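TPR repeat-containing protein (Cytophaga hutchinsonii, PDB 3U4T) is of unknown function but, as a largely helical tetratricopeptide-repeat protein, probably serves as a scaffold for binding other proteins. Local coordinates at residues 102-105 with 106-109; 115-118 with 119-123; 126-129 with 130-134; 146-149 with 150-154. The protein carries 1 engineered substitution. All coordinates share one frame; numbering follows the deposited sequence.

Contact 1: 102-105 with 106-109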
ATOM      1  N   ASP A 102       1.026  14.509  15.568  1.00 45.91           N
ATOM      2  CA  ASP A 102       1.402  15.397  16.676  1.00 48.87           C
ATOM      3  C   ASP A 102       0.224  15.508  17.649  1.00 50.08           C
ATOM      4  O   ASP A 102       0.406  15.666  18.852  1.00 50.31           O
ATOM      5  CB  ASP A 102       1.751  16.809  16.172  1.00 40.24           C
ATOM      6  CG  ASP A 102       3.149  16.900  15.581  1.00 42.51           C
ATOM      7  OD1 ASP A 102       3.993  16.039  15.928  1.00 29.03           O
ATOM      8  OD2 ASP A 102       3.404  17.848  14.792  1.00 34.73           O
ATOM      9  N   ARG A 103      -0.983  15.429  17.105  1.00 47.99           N
ATOM     10  CA  ARG A 103      -2.214  15.521  17.882  1.00 57.68           C
ATOM     11  C   ARG A 103      -2.565  14.190  18.555  1.00 54.04           C
ATOM     12  O   ARG A 103      -3.120  14.158  19.650  1.00 50.74           O
ATOM     13  CB  ARG A 103      -3.344  15.974  16.954  1.00 70.54           C
ATOM     14  CG  ARG A 103      -4.739  15.576  17.378  1.00 79.52           C
ATOM     15  CD  ARG A 103      -5.509  16.765  17.894  1.00 82.92           C
ATOM     16  NE  ARG A 103      -5.737  16.701  19.334  1.00 86.62           N
ATOM     17  CZ  ARG A 103      -6.341  17.658  20.032  1.00 87.71           C
ATOM     18  NH1 ARG A 103      -6.775  18.751  19.420  1.00 85.34           N
ATOM     19  NH2 ARG A 103      -6.521  17.522  21.338  1.00 88.62           N
ATOM     20  N   ASP A 104      -2.248  13.094  17.882  1.00 47.57           N
ATOM     21  CA  ASP A 104      -2.503  11.760  18.413  1.00 42.23           C
ATOM     22  C   ASP A 104      -1.240  10.960  18.094  1.00 45.13           C
ATOM     23  O   ASP A 104      -1.099  10.414  16.995  1.00 47.04           O
ATOM     24  CB  ASP A 104      -3.711  11.127  17.720  1.00 47.73           C
ATOM     25  CG  ASP A 104      -4.089   9.778  18.313  1.00 50.64           C
ATOM     26  OD1 ASP A 104      -3.219   9.127  18.936  1.00 40.06           O
ATOM     27  OD2 ASP A 104      -5.256   9.366  18.140  1.00 57.75           O
ATOM     28  N   THR A 105      -0.327  10.892  19.055  1.00 39.45           N
ATOM     29  CA  THR A 105       0.933  10.200  18.845  1.00 46.40           C
ATOM     30  C   THR A 105       0.899   8.691  18.609  1.00 54.73           C
ATOM     31  O   THR A 105       1.948   8.074  18.419  1.00 50.22           O
ATOM     32  CB  THR A 105       1.898  10.489  19.996  1.00 56.33           C
ATOM     33  OG1 THR A 105       1.396   9.906  21.203  1.00 63.65           O
ATOM     34  CG2 THR A 105       2.048  11.989  20.183  1.00 48.16           C
ATOM     35  N   THR A 106      -0.285   8.088  18.623  1.00 53.31           N
ATOM     36  CA  THR A 106      -0.365   6.657  18.373  1.00 40.18           C
ATOM     37  C   THR A 106      -0.623   6.436  16.888  1.00 45.90           C
ATOM     38  O   THR A 106      -0.562   5.309  16.404  1.00 40.94           O
ATOM     39  CB  THR A 106      -1.499   5.965  19.173  1.00 43.16           C
ATOM     40  OG1 THR A 106      -2.759   6.185  18.523  1.00 37.45           O
ATOM     41  CG2 THR A 106      -1.550   6.500  20.601  1.00 41.16           C
ATOM     42  N   ARG A 107      -0.914   7.519  16.171  1.00 45.60           N
ATOM     43  CA  ARG A 107      -1.174   7.437  14.738  1.00 44.32           C
ATOM     44  C   ARG A 107       0.140   7.345  13.953  1.00 42.30           C
ATOM     45  O   ARG A 107       0.380   8.119  13.025  1.00 43.96           O
ATOM     46  CB  ARG A 107      -1.971   8.661  14.274  1.00 43.54           C
ATOM     47  CG  ARG A 107      -3.395   8.742  14.811  1.00 43.31           C
ATOM     48  CD  ARG A 107      -4.224   7.530  14.384  1.00 42.09           C
ATOM     49  NE  ARG A 107      -4.275   7.376  12.933  1.00 45.01           N
ATOM     50  CZ  ARG A 107      -4.914   8.200  12.110  1.00 48.50           C
ATOM     51  NH1 ARG A 107      -5.571   9.251  12.591  1.00 45.15           N
ATOM     52  NH2 ARG A 107      -4.892   7.974  10.800  1.00 44.36           N
ATOM     53  N   LEU A 108       0.985   6.391  14.328  1.00 23.97           N
ATOM     54  CA  LEU A 108       2.267   6.197  13.666  1.00 38.92           C
ATOM     55  C   LEU A 108       2.117   5.928  12.180  1.00 41.77           C
ATOM     56  O   LEU A 108       3.080   6.047  11.423  1.00 40.11           O
ATOM     57  CB  LEU A 108       3.023   5.037  14.304  1.00 42.15           C
ATOM     58  CG  LEU A 108       3.473   5.267  15.748  1.00 39.37           C
ATOM     59  CD1 LEU A 108       4.219   4.035  16.234  1.00 38.95           C
ATOM     60  CD2 LEU A 108       4.366   6.498  15.833  1.00 24.29           C
ATOM     61  N   ASP A 109       0.913   5.561  11.757  1.00 38.26           N
ATOM     62  CA  ASP A 109       0.679   5.286  10.350  1.00 29.58           C
ATOM     63  C   ASP A 109       0.847   6.544   9.488  1.00 32.66           C
ATOM     64  O   ASP A 109       1.064   6.436   8.280  1.00 23.84           O
ATOM     65  CB  ASP A 109      -0.701   4.632  10.154  1.00 31.68           C
ATOM     66  CG  ASP A 109      -1.833   5.411  10.800  1.00 38.26           C
ATOM     67  OD1 ASP A 109      -1.665   5.908  11.931  1.00 42.95           O
ATOM     68  OD2 ASP A 109      -2.909   5.510  10.177  1.00 45.61           O
TER
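Asp104 OD1 is gripped twice by one residue, Thr106, which brings both its backbone N-H and its hydroxyl to the same oxygen from the same face of the carboxylate. The amide bond, Thr106 N to Asp104 OD1, is 3.1 Å long and nearly straight; the hydroxyl bond, Thr106 OG1 to Asp104 OD1, measures 3.0 Å and comes in from above the carboxylate plane. Asp104 swings its carboxylate forward along the chain, its chi1 of -175° putting CG opposite the backbone N, to where the amide of Thr106 can meet it. This is an Asx turn, a side-chain copy of a backbone turn, and it is laid over a type I beta turn running from Asp104 to Arg107, closed by Arg107 N on Asp104 O at 3.0 Å. Together they turn the chain out of helix 90-103, which Asp104 is the first residue to leave, toward helix 109-120. At the end of the turn, the Arg107 side chain crosses that of Asp104, CG to CG at 3.7 Å, and then bends at chi2 and chi3. These bends bring the guanidinium side-on to Asp109 in a salt bridge: Arg107 NE meets Asp109 OD1 at 3.2 Å, while NH2 meets OD2 almost in the guanidinium plane. NH2 also forms a salt bridge with Glu78 of helix 74-86, so that two carboxylates probably share the charge of Arg107.

Contact 2: 115-118 with 119-123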
ATOM      1  N   GLY A 115       6.186   8.541   4.283  1.00 24.09           N
ATOM      2  CA  GLY A 115       7.221   7.743   3.647  1.00 31.40           C
ATOM      3  C   GLY A 115       6.769   7.257   2.283  1.00 32.28           C
ATOM      4  O   GLY A 115       7.503   7.387   1.294  1.00 28.24           O
ATOM      5  N   SER A 116       5.571   6.682   2.214  1.00 21.75           N
ATOM      6  CA  SER A 116       5.055   6.203   0.946  1.00 22.29           C
ATOM      7  C   SER A 116       5.124   7.325  -0.073  1.00 27.86           C
ATOM      8  O   SER A 116       5.486   7.085  -1.230  1.00 25.18           O
ATOM      9  CB  SER A 116       3.611   5.744   1.090  1.00 20.81           C
ATOM     10  OG  SER A 116       3.538   4.618   1.940  1.00 29.94           O
ATOM     11  N   TYR A 117       4.785   8.545   0.354  1.00 15.98           N
ATOM     12  CA  TYR A 117       4.815   9.698  -0.545  1.00 27.96           C
ATOM     13  C   TYR A 117       6.176   9.854  -1.206  1.00 24.83           C
ATOM     14  O   TYR A 117       6.284   9.951  -2.422  1.00 29.00           O
ATOM     15  CB  TYR A 117       4.506  11.010   0.187  1.00 32.29           C
ATOM     16  CG  TYR A 117       4.723  12.213  -0.712  1.00 23.58           C
ATOM     17  CD1 TYR A 117       3.797  12.535  -1.707  1.00 28.25           C
ATOM     18  CD2 TYR A 117       5.892  12.965  -0.637  1.00 35.07           C
ATOM     19  CE1 TYR A 117       4.031  13.568  -2.608  1.00 32.64           C
ATOM     20  CE2 TYR A 117       6.143  14.010  -1.540  1.00 24.89           C
ATOM     21  CZ  TYR A 117       5.206  14.301  -2.526  1.00 23.50           C
ATOM     22  OH  TYR A 117       5.457  15.306  -3.449  1.00 30.33           O
ATOM     23  N   PHE A 118       7.218   9.896  -0.398  1.00 20.54           N
ATOM     24  CA  PHE A 118       8.555  10.066  -0.937  1.00 22.02           C
ATOM     25  C   PHE A 118       9.047   8.826  -1.696  1.00 27.19           C
ATOM     26  O   PHE A 118       9.911   8.919  -2.592  1.00 19.19           O
ATOM     27  CB  PHE A 118       9.503  10.460   0.201  1.00 19.34           C
ATOM     28  CG  PHE A 118       9.270  11.854   0.705  1.00 27.25           C
ATOM     29  CD1 PHE A 118       9.669  12.955  -0.047  1.00 25.83           C
ATOM     30  CD2 PHE A 118       8.584  12.071   1.881  1.00 35.65           C
ATOM     31  CE1 PHE A 118       9.379  14.242   0.365  1.00 28.62           C
ATOM     32  CE2 PHE A 118       8.290  13.368   2.298  1.00 28.22           C
ATOM     33  CZ  PHE A 118       8.689  14.448   1.537  1.00 22.86           C
ATOM     34  N   TYR A 119       8.487   7.673  -1.340  1.00 18.65           N
ATOM     35  CA  TYR A 119       8.817   6.412  -1.991  1.00 22.37           C
ATOM     36  C   TYR A 119       8.312   6.499  -3.425  1.00 27.70           C
ATOM     37  O   TYR A 119       9.009   6.109  -4.367  1.00 33.28           O
ATOM     38  CB  TYR A 119       8.139   5.251  -1.246  1.00 25.07           C
ATOM     39  CG  TYR A 119       8.093   3.950  -2.005  1.00 26.80           C
ATOM     40  CD1 TYR A 119       7.063   3.681  -2.905  1.00 31.99           C
ATOM     41  CD2 TYR A 119       9.073   2.974  -1.814  1.00 25.64           C
ATOM     42  CE1 TYR A 119       7.006   2.470  -3.595  1.00 30.44           C
ATOM     43  CE2 TYR A 119       9.027   1.771  -2.495  1.00 33.39           C
ATOM     44  CZ  TYR A 119       7.994   1.524  -3.385  1.00 35.72           C
ATOM     45  OH  TYR A 119       7.981   0.333  -4.078  1.00 32.90           O
ATOM     46  N   ASN A 120       7.103   7.018  -3.590  1.00 25.25           N
ATOM     47  CA  ASN A 120       6.536   7.155  -4.925  1.00 36.26           C
ATOM     48  C   ASN A 120       7.248   8.254  -5.702  1.00 43.94           C
ATOM     49  O   ASN A 120       7.138   8.318  -6.921  1.00 44.24           O
ATOM     50  CB  ASN A 120       5.029   7.459  -4.869  1.00 30.59           C
ATOM     51  CG  ASN A 120       4.227   6.351  -4.203  1.00 43.75           C
ATOM     52  OD1 ASN A 120       4.442   5.171  -4.470  1.00 48.35           O
ATOM     53  ND2 ASN A 120       3.287   6.733  -3.345  1.00 36.68           N
ATOM     54  N   LYS A 121       7.971   9.124  -5.002  1.00 34.19           N
ATOM     55  CA  LYS A 121       8.696  10.199  -5.677  1.00 33.94           C
ATOM     56  C   LYS A 121      10.175   9.853  -5.817  1.00 25.79           C
ATOM     57  O   LYS A 121      10.970  10.678  -6.260  1.00 26.21           O
ATOM     58  CB  LYS A 121       8.540  11.525  -4.927  1.00 21.48           C
ATOM     59  CG  LYS A 121       7.109  12.040  -4.845  1.00 36.99           C
ATOM     60  CD  LYS A 121       6.479  12.163  -6.211  1.00 40.34           C
ATOM     61  CE  LYS A 121       5.074  12.714  -6.126  1.00 30.71           C
ATOM     62  NZ  LYS A 121       4.617  13.115  -7.476  1.00 34.47           N
ATOM     63  N   GLY A 122      10.550   8.635  -5.430  1.00 28.27           N
ATOM     64  CA  GLY A 122      11.937   8.216  -5.562  1.00 25.31           C
ATOM     65  C   GLY A 122      12.951   8.668  -4.529  1.00 33.09           C
ATOM     66  O   GLY A 122      14.148   8.572  -4.753  1.00 18.73           O
ATOM     67  N   ASN A 123      12.517   9.201  -3.404  1.00 24.14           N
ATOM     68  CA  ASN A 123      13.517   9.581  -2.413  1.00 16.06           C
ATOM     69  C   ASN A 123      13.398   8.475  -1.404  1.00 21.02           C
ATOM     70  O   ASN A 123      12.646   8.563  -0.438  1.00 22.28           O
ATOM     71  CB  ASN A 123      13.217  10.915  -1.739  1.00 18.00           C
ATOM     72  CG  ASN A 123      14.412  11.436  -0.945  1.00 29.33           C
ATOM     73  OD1 ASN A 123      14.940  10.752  -0.062  1.00 27.73           O
ATOM     74  ND2 ASN A 123      14.843  12.656  -1.263  1.00 25.74           N
TER
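One face of the Tyr117 ring carries the aliphatic chain of Lys121, whose CG stands 4.1 Å from the ring centroid, offset toward the rim, in a CH-pi contact. The edge of the same ring is turned to Phe118 CD2, and Phe118 in turn takes Tyr117 CD2 over the centre of one of its faces. A bend at chi2 (-55°) carries the lysine chain across the tyrosine, bringing Lys121 CE within 3.7 Å of Tyr117 OH; that hydroxyl is hydrogen-bonded to Asp90. The backbone beneath illustrates how a helix is brought to a close. Tyr119 N still reaches Gly115 O at 2.8 Å, but Phe118 O is taken by Asn123 N at 2.7 Å, and Gly122 N turns back to Tyr119 O at 3.1 Å. These last two bonds, with the positive phi of Gly122, make a Schellman motif. Asn123 then starts the next helix as its N-cap, its OD1 accepting from Leu126 N. The contact thus forms the bend between two roughly antiparallel helices: Phe118 lies against Leu126 of helix 124-131, while Tyr119 packs on Ala127 and Met131 of that helix and reaches Gln150, Ala151 and Tyr154 of helix 142-154.

Contact 3: 126-129 with 130-134. Engineered in segment 130-134: Glu132 (natural residue Ser).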
ATOM      1  N   LEU A 126      14.581   9.246   2.380  1.00 18.53           N
ATOM      2  CA  LEU A 126      13.585   9.969   3.161  1.00 27.53           C
ATOM      3  C   LEU A 126      12.419   9.019   3.465  1.00 37.47           C
ATOM      4  O   LEU A 126      11.978   8.914   4.605  1.00 31.45           O
ATOM      5  CB  LEU A 126      13.109  11.202   2.380  1.00 25.24           C
ATOM      6  CG  LEU A 126      12.262  12.273   3.063  1.00 19.44           C
ATOM      7  CD1 LEU A 126      12.904  12.662   4.382  1.00 14.43           C
ATOM      8  CD2 LEU A 126      12.151  13.485   2.145  1.00 12.66           C
ATOM      9  N   ALA A 127      11.935   8.313   2.444  1.00 21.53           N
ATOM     10  CA  ALA A 127      10.829   7.362   2.610  1.00 27.94           C
ATOM     11  C   ALA A 127      11.139   6.326   3.696  1.00 30.16           C
ATOM     12  O   ALA A 127      10.302   6.040   4.562  1.00 34.58           O
ATOM     13  CB  ALA A 127      10.548   6.653   1.286  1.00 25.29           C
ATOM     14  N   ILE A 128      12.344   5.767   3.643  1.00 23.65           N
ATOM     15  CA  ILE A 128      12.770   4.787   4.625  1.00 28.08           C
ATOM     16  C   ILE A 128      12.831   5.403   6.013  1.00 41.73           C
ATOM     17  O   ILE A 128      12.357   4.801   6.982  1.00 35.00           O
ATOM     18  CB  ILE A 128      14.166   4.241   4.308  1.00 28.39           C
ATOM     19  CG1 ILE A 128      14.144   3.489   2.980  1.00 31.95           C
ATOM     20  CG2 ILE A 128      14.630   3.335   5.448  1.00 33.73           C
ATOM     21  CD1 ILE A 128      15.507   3.011   2.555  1.00 26.43           C
ATOM     22  N   GLN A 129      13.434   6.592   6.112  1.00 35.29           N
ATOM     23  CA  GLN A 129      13.555   7.268   7.408  1.00 33.51           C
ATOM     24  C   GLN A 129      12.215   7.346   8.110  1.00 31.37           C
ATOM     25  O   GLN A 129      12.100   6.983   9.288  1.00 34.22           O
ATOM     26  CB  GLN A 129      14.089   8.702   7.280  1.00 17.08           C
ATOM     27  CG  GLN A 129      14.000   9.428   8.628  1.00 30.75           C
ATOM     28  CD  GLN A 129      13.798  10.934   8.535  1.00 29.68           C
ATOM     29  OE1 GLN A 129      13.314  11.552   9.479  1.00 31.26           O
ATOM     30  NE2 GLN A 129      14.189  11.534   7.408  1.00 25.26           N
ATOM     31  N   TYR A 130      11.206   7.830   7.385  1.00 22.44           N
ATOM     32  CA  TYR A 130       9.870   7.976   7.935  1.00 22.73           C
ATOM     33  C   TYR A 130       9.120   6.664   8.127  1.00 31.59           C
ATOM     34  O   TYR A 130       8.351   6.523   9.083  1.00 31.29           O
ATOM     35  CB  TYR A 130       9.051   8.934   7.075  1.00 27.09           C
ATOM     36  CG  TYR A 130       9.189  10.383   7.493  1.00 27.12           C
ATOM     37  CD1 TYR A 130       8.191  11.020   8.236  1.00 37.84           C
ATOM     38  CD2 TYR A 130      10.328  11.111   7.174  1.00 32.60           C
ATOM     39  CE1 TYR A 130       8.332  12.359   8.653  1.00 36.54           C
ATOM     40  CE2 TYR A 130      10.477  12.441   7.585  1.00 40.53           C
ATOM     41  CZ  TYR A 130       9.476  13.053   8.324  1.00 39.52           C
ATOM     42  OH  TYR A 130       9.635  14.353   8.742  1.00 35.39           O
HETATM   43  N   MSE A 131       9.324   5.708   7.222  1.00 31.95           N
HETATM   44  CA  MSE A 131       8.665   4.419   7.376  1.00 32.61           C
HETATM   45  C   MSE A 131       9.201   3.727   8.636  1.00 32.27           C
HETATM   46  O   MSE A 131       8.474   2.995   9.296  1.00 30.81           O
HETATM   47  CB  MSE A 131       8.891   3.539   6.147  1.00 18.39           C
HETATM   48  CG  MSE A 131       7.831   3.717   5.059  1.00 19.70           C
HETATM   49 SE   MSE A 131       8.298   2.742   3.483  0.83 35.85          SE
HETATM   50  CE  MSE A 131       7.103   3.651   2.243  1.00 27.41           C
ATOM     51  N   GLU A 132      10.463   3.980   8.979  1.00 31.57           N
ATOM     52  CA  GLU A 132      11.063   3.385  10.167  1.00 29.70           C
ATOM     53  C   GLU A 132      10.542   4.004  11.462  1.00 33.01           C
ATOM     54  O   GLU A 132      10.694   3.409  12.537  1.00 35.70           O
ATOM     55  CB  GLU A 132      12.588   3.510  10.127  1.00 21.04           C
ATOM     56  CG  GLU A 132      13.265   2.624   9.092  1.00 35.91           C
ATOM     57  CD  GLU A 132      14.766   2.792   9.105  1.00 44.85           C
ATOM     58  OE1 GLU A 132      15.210   3.944   9.234  1.00 48.34           O
ATOM     59  OE2 GLU A 132      15.507   1.795   8.981  1.00 48.89           O
ATOM     60  N   LYS A 133       9.940   5.192  11.362  1.00 31.15           N
ATOM     61  CA  LYS A 133       9.377   5.880  12.531  1.00 32.12           C
ATOM     62  C   LYS A 133       8.203   5.090  13.092  1.00 40.24           C
ATOM     63  O   LYS A 133       7.752   5.345  14.201  1.00 43.97           O
ATOM     64  CB  LYS A 133       8.872   7.282  12.171  1.00 20.51           C
ATOM     65  CG  LYS A 133       9.955   8.353  11.946  1.00 19.91           C
ATOM     66  CD  LYS A 133       9.290   9.732  11.828  1.00 15.36           C
ATOM     67  CE  LYS A 133      10.245  10.811  11.308  1.00 32.18           C
ATOM     68  NZ  LYS A 133      11.443  11.032  12.169  1.00 25.77           N
ATOM     69  N   GLN A 134       7.695   4.142  12.312  1.00 30.86           N
ATOM     70  CA  GLN A 134       6.580   3.319  12.764  1.00 33.80           C
ATOM     71  C   GLN A 134       7.086   2.140  13.580  1.00 33.12           C
ATOM     72  O   GLN A 134       6.404   1.669  14.485  1.00 34.90           O
ATOM     73  CB  GLN A 134       5.804   2.777  11.575  1.00 30.58           C
ATOM     74  CG  GLN A 134       5.026   3.804  10.800  1.00 28.13           C
ATOM     75  CD  GLN A 134       4.697   3.296   9.423  1.00 34.93           C
ATOM     76  OE1 GLN A 134       3.603   3.491   8.918  1.00 35.02           O
ATOM     77  NE2 GLN A 134       5.662   2.644   8.802  1.00 24.02           N
TER
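Three successive i to i+4 bonds carry the helix across this contact, from Tyr130 N to Leu126 O, Met131 N to Ala127 O and Glu132 N to Ile128 O, the last 2.9 Å long. On the outer side, Gln129 and Tyr130 point the same way, the amide and ring planes 47° apart, with Gln129 OE1 3.5 Å from Tyr130 CE2. Leu126 CD1 approaches Tyr130 CE2 at 4.0 Å. Lys133 lays CE over the centre of one ring face, and its bend at chi4 (-60°) turns NZ to Gln129 OE1 in a weak hydrogen bond of 3.3 Å. An alanine at Gln129 is likely to leave the Lys133 ammonium without this acceptor, freer to swing away from the ring. Past the helical bonds, Gln134 NE2 reaches back to Met131 O at 2.9 Å, in the carbonyl plane and on a lone pair. On the inner side, Ala127 faces Tyr119 of helix 109-120, and the selenomethionine Met131 lies against Leu148 of helix 142-154. The engineered Glu132 sets CD of its carboxylate 3.7 Å from Ile128 CG2. With OE2 bonded to the hydroxyl of Tyr152, its charge is probably eased there, while the methyl beside it offers only packing.

Contact 4: 146-149 with 150-154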
ATOM      1  N   TYR A 146       6.011  -4.650   4.866  1.00 28.37           N
ATOM      2  CA  TYR A 146       5.952  -4.910   3.430  1.00 31.25           C
ATOM      3  C   TYR A 146       6.400  -3.672   2.634  1.00 31.06           C
ATOM      4  O   TYR A 146       7.190  -3.768   1.681  1.00 29.54           O
ATOM      5  CB  TYR A 146       4.526  -5.285   3.032  1.00 30.65           C
ATOM      6  CG  TYR A 146       4.329  -5.492   1.547  1.00 29.48           C
ATOM      7  CD1 TYR A 146       3.255  -4.907   0.878  1.00 36.74           C
ATOM      8  CD2 TYR A 146       5.204  -6.289   0.812  1.00 31.15           C
ATOM      9  CE1 TYR A 146       3.058  -5.109  -0.490  1.00 45.62           C
ATOM     10  CE2 TYR A 146       5.012  -6.498  -0.556  1.00 43.02           C
ATOM     11  CZ  TYR A 146       3.941  -5.903  -1.198  1.00 50.01           C
ATOM     12  OH  TYR A 146       3.757  -6.104  -2.547  1.00 62.31           O
ATOM     13  N   GLU A 147       5.886  -2.513   3.039  1.00 34.95           N
ATOM     14  CA  GLU A 147       6.218  -1.251   2.397  1.00 37.89           C
ATOM     15  C   GLU A 147       7.620  -0.792   2.743  1.00 36.65           C
ATOM     16  O   GLU A 147       8.263  -0.098   1.958  1.00 30.95           O
ATOM     17  CB  GLU A 147       5.197  -0.180   2.784  1.00 27.51           C
ATOM     18  CG  GLU A 147       3.995  -0.156   1.848  1.00 36.02           C
ATOM     19  CD  GLU A 147       2.778   0.480   2.469  1.00 51.93           C
ATOM     20  OE1 GLU A 147       2.907   1.062   3.571  1.00 51.01           O
ATOM     21  OE2 GLU A 147       1.692   0.398   1.853  1.00 50.19           O
ATOM     22  N   LEU A 148       8.102  -1.183   3.917  1.00 23.81           N
ATOM     23  CA  LEU A 148       9.436  -0.799   4.315  1.00 26.33           C
ATOM     24  C   LEU A 148      10.426  -1.637   3.521  1.00 35.05           C
ATOM     25  O   LEU A 148      11.434  -1.117   3.034  1.00 32.00           O
ATOM     26  CB  LEU A 148       9.620  -1.001   5.822  1.00 24.09           C
ATOM     27  CG  LEU A 148      11.007  -0.699   6.412  1.00 33.71           C
ATOM     28  CD1 LEU A 148      11.517   0.671   5.977  1.00 25.73           C
ATOM     29  CD2 LEU A 148      10.908  -0.782   7.922  1.00 33.60           C
ATOM     30  N   GLY A 149      10.128  -2.926   3.362  1.00 41.85           N
ATOM     31  CA  GLY A 149      11.014  -3.804   2.607  1.00 31.72           C
ATOM     32  C   GLY A 149      11.177  -3.349   1.164  1.00 29.75           C
ATOM     33  O   GLY A 149      12.278  -3.400   0.583  1.00 16.97           O
ATOM     34  N   GLN A 150      10.073  -2.896   0.581  1.00 33.21           N
ATOM     35  CA  GLN A 150      10.092  -2.411  -0.780  1.00 28.76           C
ATOM     36  C   GLN A 150      10.961  -1.165  -0.853  1.00 41.53           C
ATOM     37  O   GLN A 150      11.702  -0.971  -1.818  1.00 41.66           O
ATOM     38  CB  GLN A 150       8.681  -2.076  -1.245  1.00 21.74           C
ATOM     39  CG  GLN A 150       7.779  -3.285  -1.391  1.00 33.03           C
ATOM     40  CD  GLN A 150       6.419  -2.896  -1.904  1.00 32.84           C
ATOM     41  OE1 GLN A 150       5.622  -2.302  -1.190  1.00 43.22           O
ATOM     42  NE2 GLN A 150       6.154  -3.208  -3.162  1.00 24.47           N
ATOM     43  N   ALA A 151      10.875  -0.310   0.161  1.00 31.26           N
ATOM     44  CA  ALA A 151      11.689   0.903   0.143  1.00 37.85           C
ATOM     45  C   ALA A 151      13.155   0.497   0.149  1.00 27.17           C
ATOM     46  O   ALA A 151      13.942   1.022  -0.629  1.00 20.16           O
ATOM     47  CB  ALA A 151      11.380   1.783   1.339  1.00 31.81           C
ATOM     48  N   TYR A 152      13.513  -0.443   1.024  1.00 28.65           N
ATOM     49  CA  TYR A 152      14.889  -0.936   1.103  1.00 28.68           C
ATOM     50  C   TYR A 152      15.335  -1.513  -0.246  1.00 39.18           C
ATOM     51  O   TYR A 152      16.404  -1.187  -0.750  1.00 31.84           O
ATOM     52  CB  TYR A 152      15.010  -2.026   2.177  1.00 23.68           C
ATOM     53  CG  TYR A 152      14.988  -1.538   3.606  1.00 31.39           C
ATOM     54  CD1 TYR A 152      15.701  -0.400   3.989  1.00 42.28           C
ATOM     55  CD2 TYR A 152      14.310  -2.250   4.594  1.00 28.05           C
ATOM     56  CE1 TYR A 152      15.742   0.016   5.315  1.00 36.80           C
ATOM     57  CE2 TYR A 152      14.346  -1.844   5.931  1.00 41.04           C
ATOM     58  CZ  TYR A 152      15.062  -0.712   6.283  1.00 39.45           C
ATOM     59  OH  TYR A 152      15.095  -0.310   7.600  1.00 46.67           O
ATOM     60  N   TYR A 153      14.498  -2.370  -0.820  1.00 33.99           N
ATOM     61  CA  TYR A 153      14.792  -3.012  -2.097  1.00 31.73           C
ATOM     62  C   TYR A 153      15.151  -2.018  -3.184  1.00 35.58           C
ATOM     63  O   TYR A 153      16.175  -2.146  -3.851  1.00 35.96           O
ATOM     64  CB  TYR A 153      13.584  -3.828  -2.566  1.00 24.01           C
ATOM     65  CG  TYR A 153      13.747  -4.461  -3.933  1.00 27.36           C
ATOM     66  CD1 TYR A 153      14.337  -5.719  -4.078  1.00 28.68           C
ATOM     67  CD2 TYR A 153      13.282  -3.817  -5.078  1.00 21.18           C
ATOM     68  CE1 TYR A 153      14.452  -6.329  -5.330  1.00 35.62           C
ATOM     69  CE2 TYR A 153      13.394  -4.411  -6.341  1.00 22.07           C
ATOM     70  CZ  TYR A 153      13.978  -5.670  -6.460  1.00 31.83           C
ATOM     71  OH  TYR A 153      14.090  -6.270  -7.700  1.00 31.46           O
ATOM     72  N   TYR A 154      14.286  -1.030  -3.379  1.00 25.98           N
ATOM     73  CA  TYR A 154      14.527  -0.049  -4.412  1.00 26.52           C
ATOM     74  C   TYR A 154      15.664   0.869  -4.024  1.00 36.84           C
ATOM     75  O   TYR A 154      16.185   1.602  -4.861  1.00 45.67           O
ATOM     76  CB  TYR A 154      13.238   0.712  -4.715  1.00 21.63           C
ATOM     77  CG  TYR A 154      12.265  -0.128  -5.492  1.00 33.49           C
ATOM     78  CD1 TYR A 154      12.584  -0.601  -6.760  1.00 23.69           C
ATOM     79  CD2 TYR A 154      11.023  -0.458  -4.963  1.00 39.55           C
ATOM     80  CE1 TYR A 154      11.682  -1.388  -7.483  1.00 31.56           C
ATOM     81  CE2 TYR A 154      10.116  -1.239  -5.678  1.00 27.80           C
ATOM     82  CZ  TYR A 154      10.449  -1.700  -6.933  1.00 30.99           C
ATOM     83  OH  TYR A 154       9.538  -2.471  -7.635  1.00 29.82           O
TER
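Helix 142-154 belongs to a predicted tetratricopeptide repeat, the helix-turn-helix unit whose stacking builds a superhelix, and Leu148, Gly149, Ala151 and Tyr152 here are all buried. An apolar pair here is Leu148 with Tyr152, one turn apart. Leu148 CG comes within 3.6 Å of Tyr152 CE2, and CD1 lies over a face of the ring, 4.1 Å from its centroid and offset toward the rim: a CH-pi contact. Leu148 holds CG anti to its backbone N (chi1 177°), which tips the branch forward along the helix to the ring. Beneath it, Tyr152 N binds Leu148 O at 3.0 Å. On another side of the helix the amide of Gln150 stacks on Tyr146, the planes only 13° apart, with OE1 over one ring face, 3.9 Å from Tyr146 CE1. Gln150 CG also nestles 3.2 Å from Tyr146 O. Gly149 CA lies obliquely beside the Tyr152 ring, and Tyr153 N takes Gly149 O at 2.8 Å. A phenylalanine replacing Tyr152 would probably leave the carboxylate of Glu132, an engineered residue, without its hydroxyl partner. Helices 158-171 and 176-189 border the contact through Ala161 and Trp181. Tyr152 thus joins two chemistries, its ring face given to Leu148 while its OH is hydrogen-bonded to Glu132, just past helix 124-131.

The four contacts follow one another along the chain, none enclosing or crossing another. Contact 1 closes the short turn that leads from helix 90-103 to helix 109-120. At the far end of the latter, contact 2 ends the helix and turns the chain into helix 124-131, where contact 3 lies, running a few residues past its end; contact 4 lies within helix 142-154. Space brings them closer than sequence does. Contact 3 touches all the others: Gln134 and Lys133 lie against Leu108 of contact 1, Ala127 packs its CB 3.1 Å from Gly115 O of contact 2, and Ile128 meets Ala151 of contact 4. Contacts 2 and 4 meet directly through Tyr119 and Tyr154, so three consecutive helices share one packed interface.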